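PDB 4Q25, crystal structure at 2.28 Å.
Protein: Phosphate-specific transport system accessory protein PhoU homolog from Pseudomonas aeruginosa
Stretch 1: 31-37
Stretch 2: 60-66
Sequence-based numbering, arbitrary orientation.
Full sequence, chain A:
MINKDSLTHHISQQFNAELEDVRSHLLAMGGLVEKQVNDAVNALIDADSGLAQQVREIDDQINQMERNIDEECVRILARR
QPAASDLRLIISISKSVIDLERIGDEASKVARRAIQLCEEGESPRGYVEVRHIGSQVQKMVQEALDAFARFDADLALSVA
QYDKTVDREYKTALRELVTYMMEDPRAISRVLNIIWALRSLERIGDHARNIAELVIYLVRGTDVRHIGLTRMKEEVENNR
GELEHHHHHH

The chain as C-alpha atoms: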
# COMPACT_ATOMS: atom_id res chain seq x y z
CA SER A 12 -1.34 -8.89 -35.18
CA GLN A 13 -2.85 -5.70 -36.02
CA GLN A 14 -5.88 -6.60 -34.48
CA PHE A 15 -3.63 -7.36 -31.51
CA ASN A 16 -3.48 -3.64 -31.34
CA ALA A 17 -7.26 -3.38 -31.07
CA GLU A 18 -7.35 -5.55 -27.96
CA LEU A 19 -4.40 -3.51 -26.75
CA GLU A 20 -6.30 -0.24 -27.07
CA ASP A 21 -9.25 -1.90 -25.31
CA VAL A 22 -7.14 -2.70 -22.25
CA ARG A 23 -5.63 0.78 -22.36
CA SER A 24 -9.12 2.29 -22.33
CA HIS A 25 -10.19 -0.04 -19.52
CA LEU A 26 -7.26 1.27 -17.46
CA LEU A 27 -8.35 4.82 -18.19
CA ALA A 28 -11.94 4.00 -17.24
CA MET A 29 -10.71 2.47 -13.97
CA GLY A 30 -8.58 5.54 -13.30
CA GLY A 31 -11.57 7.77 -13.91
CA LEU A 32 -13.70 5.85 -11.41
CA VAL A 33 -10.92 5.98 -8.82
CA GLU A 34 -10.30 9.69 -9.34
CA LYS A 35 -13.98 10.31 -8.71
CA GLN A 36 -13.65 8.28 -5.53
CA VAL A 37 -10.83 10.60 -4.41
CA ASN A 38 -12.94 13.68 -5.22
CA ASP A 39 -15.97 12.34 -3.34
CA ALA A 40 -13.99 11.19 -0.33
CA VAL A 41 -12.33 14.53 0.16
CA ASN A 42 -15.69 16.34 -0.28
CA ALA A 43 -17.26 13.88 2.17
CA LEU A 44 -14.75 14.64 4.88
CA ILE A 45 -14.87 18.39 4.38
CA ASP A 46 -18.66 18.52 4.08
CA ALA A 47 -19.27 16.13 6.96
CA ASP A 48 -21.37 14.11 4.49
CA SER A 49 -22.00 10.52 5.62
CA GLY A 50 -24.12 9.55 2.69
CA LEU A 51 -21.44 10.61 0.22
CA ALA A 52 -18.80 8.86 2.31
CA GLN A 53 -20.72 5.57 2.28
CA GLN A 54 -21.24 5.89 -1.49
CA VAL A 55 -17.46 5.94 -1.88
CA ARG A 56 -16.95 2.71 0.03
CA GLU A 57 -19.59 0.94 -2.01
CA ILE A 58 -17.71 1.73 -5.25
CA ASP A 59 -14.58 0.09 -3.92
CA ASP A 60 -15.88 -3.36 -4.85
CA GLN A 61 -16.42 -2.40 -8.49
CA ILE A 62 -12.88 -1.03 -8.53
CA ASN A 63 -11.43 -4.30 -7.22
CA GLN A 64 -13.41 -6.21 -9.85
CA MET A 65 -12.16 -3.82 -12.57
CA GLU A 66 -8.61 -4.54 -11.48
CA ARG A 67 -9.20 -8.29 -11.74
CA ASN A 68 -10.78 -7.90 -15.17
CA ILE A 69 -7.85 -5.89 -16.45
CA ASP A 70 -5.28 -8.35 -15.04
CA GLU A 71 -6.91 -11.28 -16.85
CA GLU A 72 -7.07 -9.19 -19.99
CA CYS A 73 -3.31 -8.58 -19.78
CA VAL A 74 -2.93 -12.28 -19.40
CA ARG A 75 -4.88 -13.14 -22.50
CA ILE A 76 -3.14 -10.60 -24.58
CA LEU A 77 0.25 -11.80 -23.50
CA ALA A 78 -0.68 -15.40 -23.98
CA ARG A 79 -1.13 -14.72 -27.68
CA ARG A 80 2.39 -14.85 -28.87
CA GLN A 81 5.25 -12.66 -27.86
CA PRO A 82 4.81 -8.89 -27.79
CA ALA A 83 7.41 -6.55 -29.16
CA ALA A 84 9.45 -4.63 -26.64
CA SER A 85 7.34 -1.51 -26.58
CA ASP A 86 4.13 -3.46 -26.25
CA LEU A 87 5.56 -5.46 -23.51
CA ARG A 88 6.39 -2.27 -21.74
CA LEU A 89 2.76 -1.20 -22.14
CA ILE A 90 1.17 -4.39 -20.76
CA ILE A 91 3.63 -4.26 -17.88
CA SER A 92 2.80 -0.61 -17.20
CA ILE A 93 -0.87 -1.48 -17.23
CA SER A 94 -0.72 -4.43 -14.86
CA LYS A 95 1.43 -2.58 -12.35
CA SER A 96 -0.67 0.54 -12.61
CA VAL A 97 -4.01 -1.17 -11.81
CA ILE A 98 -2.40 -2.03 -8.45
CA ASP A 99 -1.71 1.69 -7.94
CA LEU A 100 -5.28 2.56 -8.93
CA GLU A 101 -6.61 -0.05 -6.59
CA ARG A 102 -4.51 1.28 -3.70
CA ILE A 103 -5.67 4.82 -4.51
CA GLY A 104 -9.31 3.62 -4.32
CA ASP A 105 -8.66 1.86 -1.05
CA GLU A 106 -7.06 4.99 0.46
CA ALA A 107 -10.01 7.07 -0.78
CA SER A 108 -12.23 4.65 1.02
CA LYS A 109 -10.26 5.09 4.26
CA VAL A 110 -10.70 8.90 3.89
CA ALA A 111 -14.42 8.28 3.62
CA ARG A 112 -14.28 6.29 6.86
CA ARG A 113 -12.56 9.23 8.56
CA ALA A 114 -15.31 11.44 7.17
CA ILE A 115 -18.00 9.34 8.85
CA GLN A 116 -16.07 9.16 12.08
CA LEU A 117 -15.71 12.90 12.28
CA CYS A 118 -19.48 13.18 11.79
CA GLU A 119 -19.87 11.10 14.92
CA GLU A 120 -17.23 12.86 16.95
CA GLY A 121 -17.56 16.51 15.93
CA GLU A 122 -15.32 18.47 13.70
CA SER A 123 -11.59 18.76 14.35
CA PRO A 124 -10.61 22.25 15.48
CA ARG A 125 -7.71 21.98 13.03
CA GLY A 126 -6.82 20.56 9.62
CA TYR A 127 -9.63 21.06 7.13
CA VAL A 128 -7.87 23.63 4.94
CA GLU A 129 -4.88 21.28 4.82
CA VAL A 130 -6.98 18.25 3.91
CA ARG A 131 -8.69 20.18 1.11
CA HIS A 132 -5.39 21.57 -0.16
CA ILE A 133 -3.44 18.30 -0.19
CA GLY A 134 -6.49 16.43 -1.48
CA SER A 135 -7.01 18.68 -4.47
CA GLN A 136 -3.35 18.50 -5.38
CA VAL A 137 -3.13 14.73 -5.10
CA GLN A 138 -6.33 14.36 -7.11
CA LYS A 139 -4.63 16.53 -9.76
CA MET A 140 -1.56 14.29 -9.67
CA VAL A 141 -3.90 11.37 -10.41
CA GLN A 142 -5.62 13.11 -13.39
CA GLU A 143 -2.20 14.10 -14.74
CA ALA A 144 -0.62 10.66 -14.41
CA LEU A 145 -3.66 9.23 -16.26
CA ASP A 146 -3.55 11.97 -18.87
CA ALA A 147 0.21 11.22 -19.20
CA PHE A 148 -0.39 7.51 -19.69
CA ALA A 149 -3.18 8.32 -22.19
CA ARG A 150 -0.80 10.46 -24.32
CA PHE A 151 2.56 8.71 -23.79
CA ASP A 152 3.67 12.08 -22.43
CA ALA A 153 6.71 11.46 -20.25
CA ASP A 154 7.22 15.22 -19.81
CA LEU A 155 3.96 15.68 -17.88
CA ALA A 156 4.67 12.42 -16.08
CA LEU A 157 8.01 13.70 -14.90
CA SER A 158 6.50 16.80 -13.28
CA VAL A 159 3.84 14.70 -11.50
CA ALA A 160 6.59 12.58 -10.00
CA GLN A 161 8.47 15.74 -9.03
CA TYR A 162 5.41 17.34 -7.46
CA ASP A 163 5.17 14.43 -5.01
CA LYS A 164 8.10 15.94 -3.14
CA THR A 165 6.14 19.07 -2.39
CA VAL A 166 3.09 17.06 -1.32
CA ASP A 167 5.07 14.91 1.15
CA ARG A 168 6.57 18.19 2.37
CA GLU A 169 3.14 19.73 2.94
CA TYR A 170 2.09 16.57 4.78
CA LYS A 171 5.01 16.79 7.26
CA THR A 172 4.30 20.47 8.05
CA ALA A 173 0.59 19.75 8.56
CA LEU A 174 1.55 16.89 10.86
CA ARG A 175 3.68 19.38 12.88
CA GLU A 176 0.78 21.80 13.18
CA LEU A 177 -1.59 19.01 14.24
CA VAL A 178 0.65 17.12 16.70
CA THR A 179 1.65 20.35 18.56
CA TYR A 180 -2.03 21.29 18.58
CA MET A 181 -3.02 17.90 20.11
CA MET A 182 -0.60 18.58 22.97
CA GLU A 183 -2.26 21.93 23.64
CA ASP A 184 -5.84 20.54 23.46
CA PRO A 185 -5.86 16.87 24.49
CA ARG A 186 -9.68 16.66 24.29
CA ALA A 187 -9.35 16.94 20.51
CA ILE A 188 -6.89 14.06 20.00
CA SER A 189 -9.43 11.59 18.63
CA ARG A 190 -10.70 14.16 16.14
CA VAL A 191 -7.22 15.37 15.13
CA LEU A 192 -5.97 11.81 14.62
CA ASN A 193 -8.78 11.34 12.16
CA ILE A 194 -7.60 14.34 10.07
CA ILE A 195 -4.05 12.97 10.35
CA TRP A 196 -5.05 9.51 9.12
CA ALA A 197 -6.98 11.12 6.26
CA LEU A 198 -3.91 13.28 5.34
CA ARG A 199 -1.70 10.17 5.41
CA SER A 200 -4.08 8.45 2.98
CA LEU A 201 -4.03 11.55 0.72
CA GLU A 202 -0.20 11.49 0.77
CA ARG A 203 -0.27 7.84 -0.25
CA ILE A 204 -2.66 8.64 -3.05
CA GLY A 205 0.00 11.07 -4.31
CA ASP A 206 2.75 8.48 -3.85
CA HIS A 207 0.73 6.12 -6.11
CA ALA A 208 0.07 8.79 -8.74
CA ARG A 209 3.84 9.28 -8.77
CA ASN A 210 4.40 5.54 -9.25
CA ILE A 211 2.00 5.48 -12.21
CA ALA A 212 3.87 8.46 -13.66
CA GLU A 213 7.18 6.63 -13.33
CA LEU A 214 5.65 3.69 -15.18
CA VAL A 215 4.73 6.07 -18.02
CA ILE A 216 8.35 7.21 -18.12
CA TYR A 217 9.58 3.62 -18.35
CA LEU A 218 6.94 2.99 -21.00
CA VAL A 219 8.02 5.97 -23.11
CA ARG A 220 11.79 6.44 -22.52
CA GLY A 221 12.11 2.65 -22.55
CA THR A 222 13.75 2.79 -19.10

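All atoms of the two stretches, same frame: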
# COMPACT_ATOMS: atom_id res chain seq x y z
N GLY A 31 -10.54 6.77 -13.98
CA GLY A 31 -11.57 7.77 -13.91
C GLY A 31 -12.46 7.50 -12.72
O GLY A 31 -12.76 8.41 -11.94
N LEU A 32 -12.87 6.24 -12.56
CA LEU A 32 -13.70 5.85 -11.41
C LEU A 32 -13.01 6.08 -10.06
O LEU A 32 -13.61 6.51 -9.09
CB LEU A 32 -14.09 4.39 -11.53
CG LEU A 32 -15.24 4.00 -10.65
CD1 LEU A 32 -16.37 5.02 -10.72
CD2 LEU A 32 -15.75 2.65 -11.09
N VAL A 33 -11.72 5.84 -10.03
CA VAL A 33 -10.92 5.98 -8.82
C VAL A 33 -10.70 7.46 -8.46
O VAL A 33 -10.67 7.84 -7.28
CB VAL A 33 -9.59 5.27 -9.04
CG1 VAL A 33 -8.47 5.94 -8.29
CG2 VAL A 33 -9.72 3.83 -8.67
N GLU A 34 -10.52 8.27 -9.50
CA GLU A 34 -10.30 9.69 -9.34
C GLU A 34 -11.57 10.34 -8.79
O GLU A 34 -11.51 11.25 -8.00
CB GLU A 34 -9.92 10.27 -10.70
CG GLU A 34 -9.55 11.73 -10.77
CD GLU A 34 -9.37 12.18 -12.23
OE1 GLU A 34 -8.85 11.37 -13.06
OE2 GLU A 34 -9.77 13.35 -12.54
N LYS A 35 -12.72 9.86 -9.24
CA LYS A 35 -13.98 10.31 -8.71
C LYS A 35 -14.18 9.86 -7.27
O LYS A 35 -14.80 10.58 -6.49
CB LYS A 35 -15.11 9.80 -9.59
CG LYS A 35 -16.45 10.35 -9.22
CD LYS A 35 -17.53 9.64 -9.99
CE LYS A 35 -18.92 10.08 -9.50
NZ LYS A 35 -19.09 9.78 -8.05
N GLN A 36 -13.65 8.68 -6.91
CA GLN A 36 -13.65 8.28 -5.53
C GLN A 36 -12.82 9.25 -4.65
O GLN A 36 -13.18 9.57 -3.52
CB GLN A 36 -13.13 6.84 -5.37
CG GLN A 36 -14.16 5.72 -5.42
CD GLN A 36 -13.62 4.45 -4.73
OE1 GLN A 36 -12.50 4.03 -4.98
NE2 GLN A 36 -14.40 3.87 -3.83
N VAL A 37 -11.67 9.68 -5.15
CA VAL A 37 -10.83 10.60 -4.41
C VAL A 37 -11.57 11.92 -4.18
O VAL A 37 -11.66 12.39 -3.04
CB VAL A 37 -9.50 10.85 -5.11
CG1 VAL A 37 -8.73 11.98 -4.46
CG2 VAL A 37 -8.66 9.60 -5.08
N ASP A 60 -15.74 -2.02 -4.32
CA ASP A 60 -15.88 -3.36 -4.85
C ASP A 60 -15.77 -3.40 -6.36
O ASP A 60 -15.10 -4.26 -6.92
CB ASP A 60 -17.19 -3.96 -4.40
CG ASP A 60 -17.28 -4.06 -2.88
OD1 ASP A 60 -16.89 -5.12 -2.33
OD2 ASP A 60 -17.71 -3.06 -2.26
N GLN A 61 -16.46 -2.49 -7.03
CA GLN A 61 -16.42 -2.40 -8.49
C GLN A 61 -15.00 -2.16 -8.98
O GLN A 61 -14.58 -2.68 -10.00
CB GLN A 61 -17.30 -1.24 -8.93
CG GLN A 61 -17.41 -1.09 -10.43
CD GLN A 61 -18.29 0.06 -10.85
OE1 GLN A 61 -18.97 0.68 -10.03
NE2 GLN A 61 -18.27 0.36 -12.13
N ILE A 62 -14.27 -1.34 -8.23
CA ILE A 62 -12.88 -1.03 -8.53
C ILE A 62 -11.98 -2.26 -8.42
O ILE A 62 -11.14 -2.48 -9.28
CB ILE A 62 -12.40 0.13 -7.65
CG1 ILE A 62 -13.26 1.35 -8.00
CG2 ILE A 62 -10.91 0.43 -7.83
CD1 ILE A 62 -12.74 2.66 -7.50
N ASN A 63 -12.17 -3.06 -7.38
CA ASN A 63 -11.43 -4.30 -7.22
C ASN A 63 -11.75 -5.28 -8.35
O ASN A 63 -10.86 -5.98 -8.84
CB ASN A 63 -11.74 -4.95 -5.85
CG ASN A 63 -11.10 -4.20 -4.69
OD1 ASN A 63 -11.79 -3.68 -3.83
ND2 ASN A 63 -9.78 -4.14 -4.67
N GLN A 64 -13.01 -5.33 -8.77
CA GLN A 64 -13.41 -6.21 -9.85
C GLN A 64 -12.91 -5.67 -11.20
O GLN A 64 -12.60 -6.46 -12.10
CB GLN A 64 -14.93 -6.44 -9.83
CG GLN A 64 -15.44 -7.59 -10.70
CD GLN A 64 -14.72 -8.91 -10.46
OE1 GLN A 64 -14.67 -9.41 -9.34
NE2 GLN A 64 -14.14 -9.47 -11.52
N MET A 65 -12.81 -4.36 -11.36
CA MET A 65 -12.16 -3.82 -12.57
C MET A 65 -10.70 -4.23 -12.62
O MET A 65 -10.18 -4.54 -13.68
CB MET A 65 -12.24 -2.31 -12.66
CG MET A 65 -13.61 -1.80 -13.06
SD MET A 65 -13.72 -0.00 -12.97
CE MET A 65 -13.49 0.39 -14.71
N GLU A 66 -10.03 -4.21 -11.49
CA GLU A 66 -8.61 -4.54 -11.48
C GLU A 66 -8.38 -5.99 -11.89
O GLU A 66 -7.45 -6.29 -12.62
CB GLU A 66 -8.00 -4.29 -10.11
CG GLU A 66 -6.52 -4.68 -10.00
CD GLU A 66 -6.29 -5.58 -8.81
OE1 GLU A 66 -5.68 -5.12 -7.81
OE2 GLU A 66 -6.76 -6.75 -8.86

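Two helical segments of the PhoU homolog, residues 31-37 and 60-66, lie side by side and run in nearly opposite directions, with 153° between their N-to-C axes. Each is an interior piece of a longer helix, and each carries the regular i to i+4 backbone bonding of an α-helix: Gln 36 N donates to Leu 32 O at 3.1 Å and Val 37 N to Val 33 O at 3.0 Å in the first, while Met 65 N donates to Gln 61 O at 2.8 Å and Glu 66 N to Ile 62 O at 3.0 Å in the second. Because these backbone groups are paired within their own helix, the contact between the helices is left to side chains. The axes come no closer than 10.6 Å, a spacing that leaves room for side chains between them, and the nearest CA atoms, those of Val 33 and Ile 62, are 7.3 Å apart. No hydrogen bond crosses the interface; about 243 Å² is buried, counting both sides, and the packing is mainly apolar.

Ile 62 is the centre of the contact and has the largest area covered by the opposing helix, 87 Å². Its CA-to-CB bond points toward the first stretch, and with chi1 m and chi2 t the chain extends so that CD1 reaches the first helix beside Val 33. CD1 lies 3.4 Å from CG2 of Val 33, a tight methyl-to-methyl approach. Val 33 points sideways rather than directly at its neighbour, yet one of its methyls still reaches Ile 62. Gln 36 lies three residues after Val 33, a little less than one turn further on; its OE1 is modelled 2.9 Å from CD1 of Ile 62, too close for an oxygen and a methyl carbon, so this distance is best not read as an attraction. The amide nitrogen of Gln 36, NE2, is hydrogen-bonded elsewhere in the structure.

Leu 32 is the counterpart of Ile 62 on the first helix, with 77 Å² covered. It too points toward its partner, and its t, p rotamer carries CD2 to a position where it meets three residues of the second helix. CD2 is 4.2 Å from CG1 of Ile 62, an ordinary van der Waals contact between aliphatic groups, and 3.8 Å from SD of Met 65, whose thioether is weakly polar and packs readily against a methyl. Ile 62 and Met 65 are three residues apart and so project on similar sides of their helix, which lets a single leucine methyl touch both. The same CD2 lies 3.6 Å from NE2 of Gln 61. That contact is one of proximity without a polar partner: the extended glutamine covers part of the leucine while itself remaining exposed.

The remaining polar and charged side chains stay out of the contact. Glu 34, Lys 35, Asn 63, Gln 64 and Glu 66 are out of reach of the opposite stretch, and Asp 60 points away, so no charged group takes part in the contact between these stretches.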